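Local structure of aminoacyl-tRNA synthetase-interacting multifunctional protein p43 (Plasmodium vivax, 6IPA) at residues Glu57-Pro60 against Thr64-Cys67; Met117-Ser122 against Glu128-Pro133; Lys155-Ser158 against Lys163-Phe166. The protein probably binds tRNA through its C-terminal EMAP II-like domain and associates with aminoacyl-tRNA synthetases as an auxiliary factor. All coordinates share one frame; numbering follows the deposited sequence.

How the interactions relate
Three contacts in one chain illustrate how chemistry follows position in the fold. Interactions 1 and 2 each join the strands of an antiparallel hairpin, carried by backbone hydrogen bonds. Interaction 1, more peripheral, mixes a histidine, a cysteine and exposed side chains; interaction 2, its centre about 6 Å from the chain's, is buried and closes mainly on leucine and valine methyls. Interaction 3, largely buried although its centre lies about 15 Å from the chain's, lacks hydrogen bonds across it: a loop leucine rests on the capped start of helix 165-169 and a serine on the residue before the cap. No two touch, though nearest atoms of interactions 2 and 3 are about 4 Å apart.

Interaction 1 of 3, residues Glu57-Pro60 against Thr64-Cys67; sequences EIHP and TLYC
Glu57 and Cys67 form an antiparallel hydrogen-bonded pair, their CA atoms 5.0 Å apart, in which Cys67 N gives a short 2.7 Å bond to Glu57 O and Glu57 N a longer, more bent one (137°) to Cys67 O. Past the neighbouring non-hydrogen-bonded pair of Ile58 and Tyr66 the strands part, and the bond from His59 N to Leu65 O is weak. On the face carrying Glu57 and Cys67, the imidazole of His59 swings back across the second strand. With CG anti to the backbone N (chi1 -165°), His59 CD2 comes 3.7 Å from Leu65 CD1 and 3.8 Å from Cys67 SG, the sulfur meeting the ring obliquely. His59 NE2 is bonded to Leu109 O, which helps fix the ring, and Arg112 of strand 112-114 touches Glu57, His59 and Cys67 here. On the opposite side from Glu57 and Cys67, Ile58 CG1 meets Tyr66 CE1 obliquely at 3.6 Å, while Glu57 O lies in the plane of the phenol ring, at its edge. The hydroxyl of Tyr66 reaches Lys88 O. Such a meeting forms the loop end of the hairpin of strands 48-58 and 66-71, in the OB-fold of the putative tRNA-binding domain.

Interaction 2 of 3, residues Met117-Ser122 against Glu128-Pro133; sequences MVLCGS and ELLAPP
Leu130 lays its CD2 methyl over one face of the peptide group joining Cys120 and Gly121, 3.8 Å from Gly121 N and 4.0 Å from Cys120 C, while the N-H of that same peptide donates to Glu128 O. The flat group met here is thus a peptide, and Trp187 of strand 185-189 touches both Leu119 and Leu130. The bond from Gly121 N to Glu128 O is short, 2.7 Å. Its reciprocal, from Glu128 N to Gly121 O, completes the hydrogen-bonded pair, and a third bond, from Leu130 N to Leu119 O, is almost straight at the hydrogen (174°) though longer. These strands, 120-123 and 126-129, make a tight antiparallel hairpin at the junction of two parts of the EMAP II-like domain: backbone bonds tie Leu119 to Leu99 of the OB-fold sheet, whereas Cys120 bonds to Ser204 and Ser122 to Thr202, on and just beyond strand 201-203. Apolar contacts lie on two sides of the hairpin. Leu130 takes CG anti to its carbonyl carbon (chi1 -56°), which brings CD1 to 3.7 Å from Leu119 CB. On the side of Leu129, its CD2 meets Val118 CG1 at 3.8 Å, the two side chains crossing at a slant, with Val98 of the barrel touching both. Cys120 SG makes a looser contact with the same Leu129 methyl. Glu128 starts on the face of Gly121 but turns its carboxylate outward, where OE1 forms a salt bridge with Lys88.

Interaction 3 of 3, residues Lys155-Ser158 against Lys163-Phe166; sequences KTLS and KNPF
Leu157 and Ser158 make a van der Waals contact with Lys163, Asn164 and Pro165, joining a loop that follows strand 143-144 to the start of helix 165-169, with no hydrogen bond passing between the two segments. Its organising motif is the N-cap. Asn164 precedes the helix and turns its carboxamide back, with OD1 accepting from Phe166 N at 2.8 Å in an Asx turn. Because CG stands anti to the backbone N (chi1 -180°), the carboxamide can reach that N-H, and the bond probably limits how far the group can rotate. The capped amide is also the surface on which Leu157 rests. Leu157 CB faces the flat of the carboxamide, at similar distances from its two ends, 3.8 Å from Asn164 ND2 and 4.0 Å from Asn164 OD1. From there Leu157 CD1 slants down beside Asn164 OD1, 3.7 Å away, while CD2 reaches the Pro165 ring at its CD atom, 4.1 Å away. An apolar side chain thus packs against the first turn of the helix as well as its cap. Leu104, from another loop, touches Asn164, and Arg45 touches Pro165, so that the helix start is packed by several loops. Leu157 is itself tied by a backbone hydrogen bond to Asn103. Toward the more exposed end, Ser158 CB lies 3.4 Å from Lys163 O, and the lysine chain runs on away from the loop. Ser158 OG, bonded to Asp160 O within the short link between the segments, touches Lys163 CB at 3.6 Å.

Interaction 1 of 3, residues Glu57-Pro60 against Thr64-Cys67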
loop_
_atom_site.group_PDB
_atom_site.type_symbol
_atom_site.label_atom_id
_atom_site.label_comp_id
_atom_site.label_asym_id
_atom_site.label_seq_id
_atom_site.Cartn_x
_atom_site.Cartn_y
_atom_site.Cartn_z
ATOM N N GLU A 57 -13.456 10.218 -0.131
ATOM C CA GLU A 57 -14.785 10.416 0.428
ATOM C C GLU A 57 -14.692 9.939 1.875
ATOM O O GLU A 57 -13.780 9.174 2.185
ATOM C CB GLU A 57 -15.817 9.638 -0.404
ATOM C CG GLU A 57 -17.059 9.201 0.350
ATOM C CD GLU A 57 -18.301 9.106 -0.517
ATOM O OE1 GLU A 57 -18.162 9.149 -1.771
ATOM O OE2 GLU A 57 -19.419 9.024 0.083
ATOM N N ILE A 58 -15.552 10.447 2.769
ATOM C CA ILE A 58 -15.592 10.003 4.184
ATOM C C ILE A 58 -16.621 8.899 4.258
ATOM O O ILE A 58 -17.487 8.798 3.396
ATOM C CB ILE A 58 -15.871 11.167 5.187
ATOM C CG1 ILE A 58 -14.602 11.989 5.386
ATOM C CG2 ILE A 58 -16.306 10.684 6.578
ATOM C CD1 ILE A 58 -14.842 13.402 5.877
ATOM N N HIS A 59 -16.486 8.039 5.260
ATOM C CA HIS A 59 -17.298 6.832 5.381
ATOM C C HIS A 59 -18.491 7.214 6.266
ATOM O O HIS A 59 -18.276 7.729 7.370
ATOM C CB HIS A 59 -16.419 5.715 5.994
ATOM C CG HIS A 59 -16.980 4.324 5.876
ATOM N ND1 HIS A 59 -18.291 4.014 6.165
ATOM C CD2 HIS A 59 -16.381 3.145 5.560
ATOM C CE1 HIS A 59 -18.483 2.717 6.002
ATOM N NE2 HIS A 59 -17.341 2.164 5.635
ATOM N N PRO A 60 -19.745 7.002 5.779
ATOM C CA PRO A 60 -20.894 7.385 6.594
ATOM C C PRO A 60 -20.865 6.780 7.983
ATOM O O PRO A 60 -20.944 7.524 8.958
ATOM C CB PRO A 60 -22.098 6.857 5.798
ATOM C CG PRO A 60 -21.635 6.873 4.385
ATOM C CD PRO A 60 -20.161 6.570 4.429
ATOM N N THR A 64 -13.537 6.819 11.401
ATOM C CA THR A 64 -12.091 7.002 11.075
ATOM C C THR A 64 -11.629 6.623 9.655
ATOM O O THR A 64 -10.461 6.800 9.315
ATOM C CB THR A 64 -11.156 6.208 12.054
ATOM O OG1 THR A 64 -11.401 4.792 11.954
ATOM C CG2 THR A 64 -11.335 6.673 13.515
ATOM N N LEU A 65 -12.519 6.094 8.834
ATOM C CA LEU A 65 -12.116 5.632 7.521
ATOM C C LEU A 65 -12.477 6.650 6.448
ATOM O O LEU A 65 -13.612 7.145 6.399
ATOM C CB LEU A 65 -12.778 4.273 7.158
ATOM C CG LEU A 65 -12.765 3.053 8.087
ATOM C CD1 LEU A 65 -13.435 1.883 7.395
ATOM C CD2 LEU A 65 -11.367 2.664 8.526
ATOM N N TYR A 66 -11.513 6.957 5.577
ATOM C CA TYR A 66 -11.843 7.513 4.261
ATOM C C TYR A 66 -12.202 6.342 3.341
ATOM O O TYR A 66 -11.700 5.246 3.525
ATOM C CB TYR A 66 -10.662 8.277 3.664
ATOM C CG TYR A 66 -10.400 9.657 4.241
ATOM C CD1 TYR A 66 -11.380 10.664 4.215
ATOM C CD2 TYR A 66 -9.151 9.965 4.768
ATOM C CE1 TYR A 66 -11.111 11.926 4.722
ATOM C CE2 TYR A 66 -8.867 11.213 5.274
ATOM C CZ TYR A 66 -9.846 12.199 5.261
ATOM O OH TYR A 66 -9.510 13.437 5.796
ATOM N N CYS A 67 -13.085 6.590 2.379
ATOM C CA CYS A 67 -13.396 5.675 1.272
ATOM C C CYS A 67 -12.700 6.159 0.007
ATOM O O CYS A 67 -13.138 7.167 -0.571
ATOM C CB CYS A 67 -14.903 5.659 1.004
ATOM S SG CYS A 67 -15.868 4.595 2.105
#

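Interaction 2 of 3, residues Met117-Ser122 against Glu128-Pro133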
loop_
_atom_site.group_PDB
_atom_site.type_symbol
_atom_site.label_atom_id
_atom_site.label_comp_id
_atom_site.label_asym_id
_atom_site.label_seq_id
_atom_site.Cartn_x
_atom_site.Cartn_y
_atom_site.Cartn_z
ATOM N N MET A 117 -5.171 -2.391 0.096
ATOM C CA MET A 117 -4.920 -1.377 1.141
ATOM C C MET A 117 -3.715 -0.507 0.750
ATOM O O MET A 117 -2.844 -0.930 0.022
ATOM C CB MET A 117 -4.741 -2.007 2.540
ATOM C CG MET A 117 -3.298 -2.299 2.937
ATOM S SD MET A 117 -2.996 -3.387 4.364
ATOM C CE MET A 117 -3.536 -2.320 5.709
ATOM N N VAL A 118 -3.669 0.710 1.277
ATOM C CA VAL A 118 -2.683 1.692 0.880
ATOM C C VAL A 118 -1.595 1.677 1.920
ATOM O O VAL A 118 -1.895 1.568 3.112
ATOM C CB VAL A 118 -3.292 3.103 0.720
ATOM C CG1 VAL A 118 -2.198 4.110 0.448
ATOM C CG2 VAL A 118 -4.329 3.104 -0.389
ATOM N N LEU A 119 -0.339 1.749 1.457
ATOM C CA LEU A 119 0.785 1.431 2.329
ATOM C C LEU A 119 1.369 2.731 2.864
ATOM O O LEU A 119 1.430 3.701 2.110
ATOM C CB LEU A 119 1.867 0.613 1.603
ATOM C CG LEU A 119 1.725 -0.821 1.036
ATOM C CD1 LEU A 119 2.895 -1.369 0.235
ATOM C CD2 LEU A 119 1.413 -1.789 2.129
ATOM N N CYS A 120 1.801 2.729 4.134
ATOM C CA CYS A 120 2.306 3.935 4.824
ATOM C C CYS A 120 3.460 3.682 5.764
ATOM O O CYS A 120 3.635 2.592 6.296
ATOM C CB CYS A 120 1.245 4.563 5.729
ATOM S SG CYS A 120 -0.350 4.929 5.010
ATOM N N GLY A 121 4.192 4.751 6.004
ATOM C CA GLY A 121 5.212 4.793 7.020
ATOM C C GLY A 121 4.632 5.400 8.278
ATOM O O GLY A 121 3.763 6.303 8.217
ATOM N N SER A 122 5.090 4.867 9.410
ATOM C CA SER A 122 4.640 5.314 10.706
ATOM C C SER A 122 5.823 5.508 11.631
ATOM O O SER A 122 6.687 4.621 11.752
ATOM C CB SER A 122 3.695 4.289 11.301
ATOM O OG SER A 122 2.360 4.631 10.994
ATOM N N GLU A 128 2.773 8.767 7.224
ATOM C CA GLU A 128 2.801 9.315 5.868
ATOM C C GLU A 128 2.664 8.201 4.841
ATOM O O GLU A 128 2.972 7.038 5.127
ATOM C CB GLU A 128 4.099 10.079 5.582
ATOM C CG GLU A 128 4.458 11.196 6.555
ATOM C CD GLU A 128 3.486 12.402 6.518
ATOM O OE1 GLU A 128 2.913 12.719 5.437
ATOM O OE2 GLU A 128 3.314 13.042 7.585
ATOM N N LEU A 129 2.193 8.549 3.651
ATOM C CA LEU A 129 2.095 7.591 2.574
ATOM C C LEU A 129 3.483 7.246 2.051
ATOM O O LEU A 129 4.382 8.083 2.068
ATOM C CB LEU A 129 1.356 8.207 1.390
ATOM C CG LEU A 129 -0.057 8.641 1.487
ATOM C CD1 LEU A 129 -0.355 9.343 0.190
ATOM C CD2 LEU A 129 -0.956 7.466 1.610
ATOM N N LEU A 130 3.632 6.034 1.525
ATOM C CA LEU A 130 4.844 5.666 0.734
ATOM C C LEU A 130 4.584 6.241 -0.621
ATOM O O LEU A 130 3.441 6.280 -1.049
ATOM C CB LEU A 130 5.054 4.150 0.662
ATOM C CG LEU A 130 5.135 3.428 2.015
ATOM C CD1 LEU A 130 5.310 1.934 1.814
ATOM C CD2 LEU A 130 6.240 4.008 2.928
ATOM N N ALA A 131 5.609 6.772 -1.251
ATOM C CA ALA A 131 5.441 7.473 -2.512
ATOM C C ALA A 131 6.406 6.933 -3.591
ATOM O O ALA A 131 7.621 6.761 -3.319
ATOM C CB ALA A 131 5.665 8.979 -2.312
ATOM N N PRO A 132 5.872 6.669 -4.803
ATOM C CA PRO A 132 6.704 6.364 -5.969
ATOM C C PRO A 132 7.171 7.618 -6.553
ATOM O O PRO A 132 6.415 8.526 -6.581
ATOM C CB PRO A 132 5.723 5.741 -6.973
ATOM C CG PRO A 132 4.386 6.242 -6.552
ATOM C CD PRO A 132 4.461 6.333 -5.050
ATOM N N PRO A 133 8.413 7.684 -7.037
ATOM C CA PRO A 133 8.752 8.887 -7.779
ATOM C C PRO A 133 7.792 9.080 -8.931
ATOM O O PRO A 133 7.089 8.167 -9.320
ATOM C CB PRO A 133 10.156 8.606 -8.290
ATOM C CG PRO A 133 10.697 7.604 -7.331
ATOM C CD PRO A 133 9.536 6.739 -6.960
#

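Interaction 3 of 3, residues Lys155-Ser158 against Lys163-Phe166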
loop_
_atom_site.group_PDB
_atom_site.type_symbol
_atom_site.label_atom_id
_atom_site.label_comp_id
_atom_site.label_asym_id
_atom_site.label_seq_id
_atom_site.Cartn_x
_atom_site.Cartn_y
_atom_site.Cartn_z
ATOM N N LYS A 155 -2.124 -15.227 -6.209
ATOM C CA LYS A 155 -3.441 -14.851 -6.721
ATOM C C LYS A 155 -4.240 -14.184 -5.613
ATOM O O LYS A 155 -4.781 -13.097 -5.809
ATOM C CB LYS A 155 -4.202 -16.079 -7.285
ATOM C CG LYS A 155 -5.309 -15.773 -8.301
ATOM C CD LYS A 155 -4.741 -15.020 -9.492
ATOM C CE LYS A 155 -5.774 -14.198 -10.248
ATOM N NZ LYS A 155 -5.152 -13.591 -11.492
ATOM N N THR A 156 -4.293 -14.812 -4.441
ATOM C CA THR A 156 -5.017 -14.247 -3.353
ATOM C C THR A 156 -4.491 -14.650 -2.001
ATOM O O THR A 156 -4.197 -15.829 -1.771
ATOM C CB THR A 156 -6.472 -14.680 -3.447
ATOM O OG1 THR A 156 -6.964 -14.439 -4.780
ATOM C CG2 THR A 156 -7.276 -13.890 -2.522
ATOM N N LEU A 157 -4.437 -13.671 -1.084
ATOM C CA LEU A 157 -3.952 -13.881 0.250
ATOM C C LEU A 157 -5.081 -14.291 1.129
ATOM O O LEU A 157 -6.216 -13.991 0.865
ATOM C CB LEU A 157 -3.319 -12.628 0.792
ATOM C CG LEU A 157 -2.144 -12.067 -0.004
ATOM C CD1 LEU A 157 -1.773 -10.698 0.555
ATOM C CD2 LEU A 157 -0.921 -12.977 0.023
ATOM N N SER A 158 -4.747 -15.012 2.187
ATOM C CA SER A 158 -5.710 -15.566 3.159
ATOM C C SER A 158 -6.564 -14.502 3.873
ATOM O O SER A 158 -6.202 -13.337 3.898
ATOM C CB SER A 158 -4.890 -16.396 4.196
ATOM O OG SER A 158 -5.631 -16.847 5.329
ATOM N N LYS A 163 -2.296 -16.692 8.596
ATOM C CA LYS A 163 -1.903 -17.449 7.407
ATOM C C LYS A 163 -1.676 -16.553 6.196
ATOM O O LYS A 163 -1.676 -17.032 5.065
ATOM C CB LYS A 163 -2.960 -18.483 7.091
ATOM C CG LYS A 163 -3.179 -19.405 8.268
ATOM C CD LYS A 163 -3.743 -20.763 7.867
ATOM C CE LYS A 163 -3.893 -21.647 9.107
ATOM N NZ LYS A 163 -4.810 -22.787 8.845
ATOM N N ASN A 164 -1.469 -15.254 6.446
ATOM C CA ASN A 164 -1.287 -14.254 5.411
ATOM C C ASN A 164 0.153 -13.780 5.482
ATOM O O ASN A 164 0.551 -13.143 6.464
ATOM C CB ASN A 164 -2.257 -13.084 5.649
ATOM C CG ASN A 164 -2.139 -11.978 4.598
ATOM O OD1 ASN A 164 -1.084 -11.761 3.992
ATOM N ND2 ASN A 164 -3.244 -11.284 4.369
ATOM N N PRO A 165 0.950 -14.093 4.449
ATOM C CA PRO A 165 2.319 -13.655 4.397
ATOM C C PRO A 165 2.536 -12.239 4.887
ATOM O O PRO A 165 3.467 -12.000 5.667
ATOM C CB PRO A 165 2.632 -13.749 2.925
ATOM C CG PRO A 165 1.904 -14.978 2.513
ATOM C CD PRO A 165 0.627 -14.949 3.300
ATOM N N PHE A 166 1.685 -11.312 4.461
ATOM C CA PHE A 166 1.894 -9.913 4.806
ATOM C C PHE A 166 2.267 -9.641 6.284
ATOM O O PHE A 166 3.243 -8.927 6.549
ATOM C CB PHE A 166 0.708 -9.036 4.426
ATOM C CG PHE A 166 0.928 -7.599 4.814
ATOM C CD1 PHE A 166 1.620 -6.754 3.983
ATOM C CD2 PHE A 166 0.543 -7.139 6.064
ATOM C CE1 PHE A 166 1.877 -5.452 4.359
ATOM C CE2 PHE A 166 0.789 -5.847 6.443
ATOM C CZ PHE A 166 1.479 -5.007 5.600
#